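Local coordinates for protein CLPV1 (Pseudomonas aeruginosa, PDB 4UQW) that probably serves as the AAA+ ATPase that disassembles the contracted TssB-TssC sheath of the type VI secretion system, here represented by its N domain, at residues Thr27-Cys30 with Lys31-Asn35; Leu55-Ile58 with Val59-Gly63; Pro66-Leu69 with Ala70-Thr74. All coordinates share one frame; numbering follows the deposited sequence. Where two conformers were deposited one is given.

Contact 1: residues Thr27-Cys30 with Lys31-Asn35; sequences TVFC and KLRGN
The carbonyl oxygen of Cys30 is gripped by the end of its own helix: Asn35 N donates to Cys30 O at 3.0 Å, and Arg33 N adds a weak bond at 3.3 Å. Gly34, with a positive phi of 73°, turns the chain back so that the amide of Asn35 can reach Cys30, and Gly34 N bonds to Lys31 O. This is a Schellman motif, closing helix 17-33; glycine suits the turn because its left-handed backbone costs it little. The thiol of Cys30, small enough for a buried place, lies against the residue that follows the glycine, SG 3.7 Å from Asn35 CB. Phe29 and Arg33, one turn apart, run side by side. The ring swings anti to its own backbone nitrogen (chi1 -178°), and Arg33 CG sits over one face, 4.2 Å from the centroid of the Phe29 ring, in a CH-pi contact. The arginine chain then bends at chi2 and chi3, bringing its guanidinium plane 34° from that of the ring, with Phe29 CZ over one face toward the rim. The Asn35 amide group bonds to His42 and Pro81. The aliphatic part of Arg33 thus packs on the ring while its guanidinium forms a salt bridge with Asp78 through NH2, which probably steadies the group and ties this helix end to helix 66-79.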
# COMPACT_ATOMS: atom_id res chain seq x y z
N THR A 27 6.42 -7.25 -7.17
CA THR A 27 7.58 -8.13 -7.08
C THR A 27 8.24 -8.28 -8.44
O THR A 27 9.47 -8.23 -8.56
CB THR A 27 7.13 -9.52 -6.55
OG1 THR A 27 6.65 -9.37 -5.21
CG2 THR A 27 8.29 -10.51 -6.53
N VAL A 28 7.44 -8.48 -9.48
CA VAL A 28 8.01 -8.64 -10.83
C VAL A 28 8.77 -7.36 -11.22
O VAL A 28 9.90 -7.40 -11.77
CB VAL A 28 6.91 -8.93 -11.84
CG1 VAL A 28 7.45 -8.80 -13.32
CG2 VAL A 28 6.28 -10.31 -11.53
N PHE A 29 8.18 -6.21 -10.91
CA PHE A 29 8.82 -4.91 -11.25
C PHE A 29 10.10 -4.71 -10.48
O PHE A 29 11.12 -4.28 -11.05
CB PHE A 29 7.82 -3.78 -10.95
CG PHE A 29 8.31 -2.39 -11.28
CD1 PHE A 29 9.04 -1.67 -10.36
CD2 PHE A 29 7.98 -1.80 -12.48
CE1 PHE A 29 9.47 -0.38 -10.65
CE2 PHE A 29 8.38 -0.51 -12.77
CZ PHE A 29 9.13 0.20 -11.85
N CYS A 30 10.04 -4.96 -9.17
CA CYS A 30 11.21 -4.84 -8.30
C CYS A 30 12.38 -5.67 -8.84
O CYS A 30 13.53 -5.21 -8.89
CB CYS A 30 10.78 -5.31 -6.90
SG CYS A 30 12.16 -5.23 -5.73
N LYS A 31 12.07 -6.89 -9.23
CA LYS A 31 13.11 -7.79 -9.76
C LYS A 31 13.66 -7.32 -11.08
O LYS A 31 14.89 -7.42 -11.30
CB LYS A 31 12.57 -9.20 -9.92
CG LYS A 31 12.40 -9.90 -8.59
CD LYS A 31 12.03 -11.36 -8.77
CE LYS A 31 13.30 -12.23 -9.13
NZ LYS A 31 14.31 -12.27 -8.00
N LEU A 32 12.80 -6.80 -11.97
CA LEU A 32 13.29 -6.28 -13.26
C LEU A 32 14.27 -5.13 -13.04
O LEU A 32 15.25 -4.98 -13.79
CB LEU A 32 12.13 -5.84 -14.14
CG LEU A 32 11.35 -7.03 -14.69
CD1 LEU A 32 10.16 -6.54 -15.49
CD2 LEU A 32 12.25 -7.92 -15.55
N ARG A 33 14.02 -4.33 -12.02
CA ARG A 33 14.89 -3.17 -11.73
C ARG A 33 16.13 -3.51 -10.95
O ARG A 33 17.03 -2.67 -10.81
CB ARG A 33 14.13 -2.11 -10.92
CG ARG A 33 12.84 -1.66 -11.56
CD ARG A 33 13.03 -0.48 -12.46
NE ARG A 33 12.98 0.73 -11.66
CZ ARG A 33 12.91 1.95 -12.17
NH1 ARG A 33 12.87 2.13 -13.48
NH2 ARG A 33 12.87 2.99 -11.34
N GLY A 34 16.16 -4.70 -10.38
CA GLY A 34 17.26 -5.12 -9.52
C GLY A 34 17.26 -4.45 -8.16
O GLY A 34 18.27 -4.35 -7.48
N ASN A 35 16.06 -4.06 -7.69
CA ASN A 35 15.96 -3.47 -6.35
C ASN A 35 15.95 -4.59 -5.29
O ASN A 35 15.42 -5.69 -5.57
CB ASN A 35 14.68 -2.60 -6.18
CG ASN A 35 14.54 -1.47 -7.20
OD1 ASN A 35 13.45 -1.23 -7.72
ND2 ASN A 35 15.69 -0.78 -7.51

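Contact 2: residues Leu55-Ile58 with Val59-Gly63; sequences LHQI and VRQSG
Ser62 and Ile58 meet through a single carbonyl, which leads the polar contacts here. Ile58 O accepts from Ser62 N at 2.9 Å. In one of the two conformers of Ser62 it also accepts from Ser62 OG at 2.8 Å, from the opposite face of the carbonyl plane, so this second grip may be partial. In that conformer OG stands anti to the carbonyl carbon of Ser62 (chi1 -65°), folded back over the last turn; a short, polar serine can thus donate its hydroxyl hydrogen to a backbone carbonyl near the helix end. Ile58 CG2 then lies 3.8 Å from Ser62 OG, so the isoleucine flanks the serine while also packing on Leu143. The preceding turns are held by ordinary helical bonds, of which Gln61 N to Gln57 O, at 2.9 Å, is the straightest, with an angle of 164° at the hydrogen.

The apolar contact is between Leu55 and Val59. Leu55 CD1 approaches Val59 CG2 at 4.3 Å, a loose touch between branched residues; Leu55 also packs on Phe44 and Leu48, and Val59 on Ile64 and Leu69.

Among the longer polar chains, the aliphatic part of Gln61 lies on the helix, CG 3.4 Å from Gln57 O. The amide nitrogen of Gln57 is bonded to Asp52, and His56 ND1 to Ser53, so both tie the helix to the loop before it.

At the end, Gly63 takes a positive phi of 77° and sends its N-H back to Arg60 O. Glycine accepts this left-handed conformation readily, and the arrangement is a Schellman motif, the C-terminal cap that finishes helix 54-61 and turns the chain toward helix 66-79.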
# COMPACT_ATOMS: atom_id res chain seq x y z
N LEU A 55 -7.12 3.44 -3.73
CA LEU A 55 -6.06 4.45 -3.67
C LEU A 55 -6.34 5.59 -4.68
O LEU A 55 -6.15 6.80 -4.37
CB LEU A 55 -4.68 3.78 -3.95
CG LEU A 55 -3.49 4.69 -3.81
CD1 LEU A 55 -3.39 5.38 -2.41
CD2 LEU A 55 -2.25 3.81 -3.96
N HIS A 56 -6.76 5.26 -5.92
CA HIS A 56 -7.11 6.30 -6.87
C HIS A 56 -8.14 7.24 -6.31
O HIS A 56 -8.05 8.48 -6.49
CB HIS A 56 -7.69 5.75 -8.18
CG HIS A 56 -6.73 4.98 -9.06
ND1 HIS A 56 -6.21 3.75 -8.72
CD2 HIS A 56 -6.30 5.24 -10.33
CE1 HIS A 56 -5.49 3.28 -9.73
NE2 HIS A 56 -5.53 4.16 -10.72
N GLN A 57 -9.20 6.66 -5.76
CA GLN A 57 -10.31 7.46 -5.29
C GLN A 57 -9.96 8.27 -4.06
O GLN A 57 -10.41 9.41 -3.94
CB GLN A 57 -11.53 6.55 -5.00
CG GLN A 57 -11.99 5.89 -6.32
CD GLN A 57 -12.42 6.95 -7.34
OE1 GLN A 57 -13.09 7.92 -7.00
NE2 GLN A 57 -11.97 6.81 -8.57
N ILE A 58 -9.20 7.68 -3.14
CA ILE A 58 -8.75 8.40 -1.95
C ILE A 58 -7.86 9.59 -2.36
O ILE A 58 -8.01 10.67 -1.81
CB ILE A 58 -8.01 7.45 -1.01
CG1 ILE A 58 -9.03 6.50 -0.35
CG2 ILE A 58 -7.24 8.21 0.07
CD1 ILE A 58 -8.37 5.29 0.37
N VAL A 59 -7.02 9.38 -3.36
CA VAL A 59 -6.17 10.49 -3.86
C VAL A 59 -7.09 11.60 -4.35
O VAL A 59 -6.88 12.80 -4.01
CB VAL A 59 -5.20 9.98 -4.96
CG1 VAL A 59 -4.68 11.10 -5.89
CG2 VAL A 59 -4.05 9.23 -4.29
N ARG A 60 -8.10 11.25 -5.13
CA ARG A 60 -8.99 12.23 -5.72
C ARG A 60 -9.76 13.01 -4.62
O ARG A 60 -9.78 14.25 -4.60
CB ARG A 60 -9.97 11.52 -6.69
CG ARG A 60 -10.97 12.45 -7.39
CD ARG A 60 -11.82 11.71 -8.47
NE ARG A 60 -12.69 12.63 -9.21
CZ ARG A 60 -13.83 13.09 -8.72
NH1 ARG A 60 -14.20 12.71 -7.51
NH2 ARG A 60 -14.60 13.92 -9.42
N GLN A 61 -10.37 12.28 -3.73
CA GLN A 61 -11.27 12.87 -2.73
C GLN A 61 -10.51 13.63 -1.64
O GLN A 61 -11.08 14.48 -0.98
CB GLN A 61 -12.15 11.79 -2.09
CG GLN A 61 -13.18 11.14 -3.03
CD GLN A 61 -13.74 12.08 -4.03
OE1 GLN A 61 -13.64 11.85 -5.25
NE2 GLN A 61 -14.33 13.17 -3.54
N SER A 62 -9.23 13.31 -1.46
CA SER A 62 -8.40 13.98 -0.47
C SER A 62 -7.78 15.26 -0.99
O SER A 62 -7.09 15.96 -0.26
CB SER A 62 -7.27 13.07 -0.00
OG SER A 62 -7.79 11.92 0.68
N GLY A 63 -7.97 15.56 -2.27
CA GLY A 63 -7.37 16.77 -2.84
C GLY A 63 -5.88 16.68 -3.13
O GLY A 63 -5.18 17.68 -3.18

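Contact 3: residues Pro66-Leu69 with Ala70-Thr74; sequences PARL and AKDLT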
# COMPACT_ATOMS: atom_id res chain seq x y z
N PRO A 66 -2.86 14.11 -8.39
CA PRO A 66 -2.39 12.78 -8.79
C PRO A 66 -1.18 12.82 -9.70
O PRO A 66 -0.40 11.86 -9.69
CB PRO A 66 -3.60 12.17 -9.53
CG PRO A 66 -4.45 13.35 -9.92
CD PRO A 66 -4.20 14.47 -8.93
N ALA A 67 -1.02 13.92 -10.44
CA ALA A 67 0.14 14.00 -11.32
C ALA A 67 1.40 14.23 -10.45
O ALA A 67 2.49 13.71 -10.76
CB ALA A 67 -0.03 15.13 -12.33
N ARG A 68 1.28 15.02 -9.40
CA ARG A 68 2.43 15.19 -8.53
C ARG A 68 2.82 13.90 -7.84
O ARG A 68 3.99 13.54 -7.71
CB ARG A 68 2.15 16.29 -7.51
CG ARG A 68 3.25 16.43 -6.45
CD ARG A 68 4.41 17.18 -6.99
NE ARG A 68 4.05 18.45 -7.59
CZ ARG A 68 4.89 19.19 -8.30
NH1 ARG A 68 6.16 18.77 -8.45
NH2 ARG A 68 4.44 20.29 -8.82
N LEU A 69 1.80 13.16 -7.37
CA LEU A 69 2.02 11.89 -6.70
C LEU A 69 2.73 10.96 -7.67
O LEU A 69 3.69 10.30 -7.26
CB LEU A 69 0.66 11.28 -6.19
CG LEU A 69 0.81 9.87 -5.62
CD1 LEU A 69 1.81 9.91 -4.47
CD2 LEU A 69 -0.62 9.43 -5.19
N ALA A 70 2.27 10.92 -8.93
CA ALA A 70 2.90 10.02 -9.90
C ALA A 70 4.39 10.37 -10.10
O ALA A 70 5.26 9.49 -10.15
CB ALA A 70 2.17 10.09 -11.22
N LYS A 71 4.66 11.67 -10.18
CA LYS A 71 6.02 12.18 -10.35
C LYS A 71 6.88 11.75 -9.14
O LYS A 71 8.05 11.29 -9.25
CB LYS A 71 6.03 13.70 -10.50
CG LYS A 71 7.39 14.35 -10.65
CD LYS A 71 7.18 15.83 -10.87
CE LYS A 71 8.46 16.55 -11.22
NZ LYS A 71 9.40 16.45 -10.08
N ASP A 72 6.33 11.95 -7.94
CA ASP A 72 7.08 11.63 -6.76
C ASP A 72 7.36 10.12 -6.64
O ASP A 72 8.47 9.74 -6.21
CB ASP A 72 6.30 12.09 -5.51
CG ASP A 72 6.31 13.62 -5.34
OD1 ASP A 72 7.14 14.34 -5.98
OD2 ASP A 72 5.45 14.17 -4.60
N LEU A 73 6.38 9.27 -6.97
CA LEU A 73 6.60 7.84 -6.85
C LEU A 73 7.61 7.38 -7.86
O LEU A 73 8.48 6.52 -7.53
CB LEU A 73 5.29 7.05 -7.03
CG LEU A 73 4.25 7.35 -5.93
CD1 LEU A 73 3.01 6.50 -6.26
CD2 LEU A 73 4.78 6.99 -4.54
N THR A 74 7.56 7.91 -9.07
CA THR A 74 8.53 7.57 -10.13
C THR A 74 9.93 7.94 -9.69
O THR A 74 10.91 7.17 -9.82
CB THR A 74 8.22 8.28 -11.44
OG1 THR A 74 6.99 7.77 -11.97
CG2 THR A 74 9.35 8.08 -12.42
O HOH W 1 7.59 16.73 -7.10
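Arg68 turns its CG anti to the backbone nitrogen (chi1 173°) and bends at chi2 and chi3, while Asp72 sets its carboxylate anti to its carbonyl carbon (chi1 -72°), which carries the acid back toward the preceding turn. The two chains meet obliquely: Arg68 CG comes 3.7 Å from Asp72 OD2, and the guanidinium and carboxylate planes stand 40° apart. Their charged atoms do not touch directly. A water bridges them instead, lying in the guanidinium plane at its edge; it accepts from Arg68 NH1 at 2.8 Å and donates to Asp72 OD1 at 2.7 Å. The other oxygen, OD2, is bonded to Ser137, so the aspartate links the water to a neighbouring loop.

This pair sits in the opening turns of helix 66-79, an amphipathic helix whose i to i+4 backbone bonds run without a break from Ala70 N to Pro66 O through to Leu73 N to Leu69 O. Proline suits the start of such a helix, where its missing N-H costs no bond, and Asp65 just before it accepts from the N-H of Ala67.

On the buried side Leu69 and Leu73 pack one turn apart, with Leu69 CD1 3.8 Å from Leu73 CG; both also pack on Leu48 of helix 40-49, and leucine suits this buried side because its branched end fills space between helices without a polar group to satisfy. On the solvent side Lys71 runs alongside Arg68, its CD 3.9 Å from Arg68 NH1. Lys71 NZ is only 4.3 Å from that same NH1, a proximity of like charges probably eased by the salt bridge of the lysine to Glu75 and by the nearby Asp72.

How the contacts relate
The three contacts follow one another along the chain, each within a single helix of the mainly helical N domain: contact 1 ends helix 17-33, contact 2 ends helix 54-61, and contact 3 begins helix 66-79. Contacts 2 and 3, with centres about 13 Å apart, belong to successive helices that touch directly: Val59 CG2 packs on Leu69 CD2 at 3.6 Å. Contacts 1 and 2 lie about 27 Å apart between centres, without touching. Contact 3 lies between, about 19 Å from contact 1 by centres; helix 66-79 continues toward contact 1 and meets it through Leu77 and Asp78. Helix 66-79 thus runs between the two capped helix ends and probably helps to hold them together in one domain.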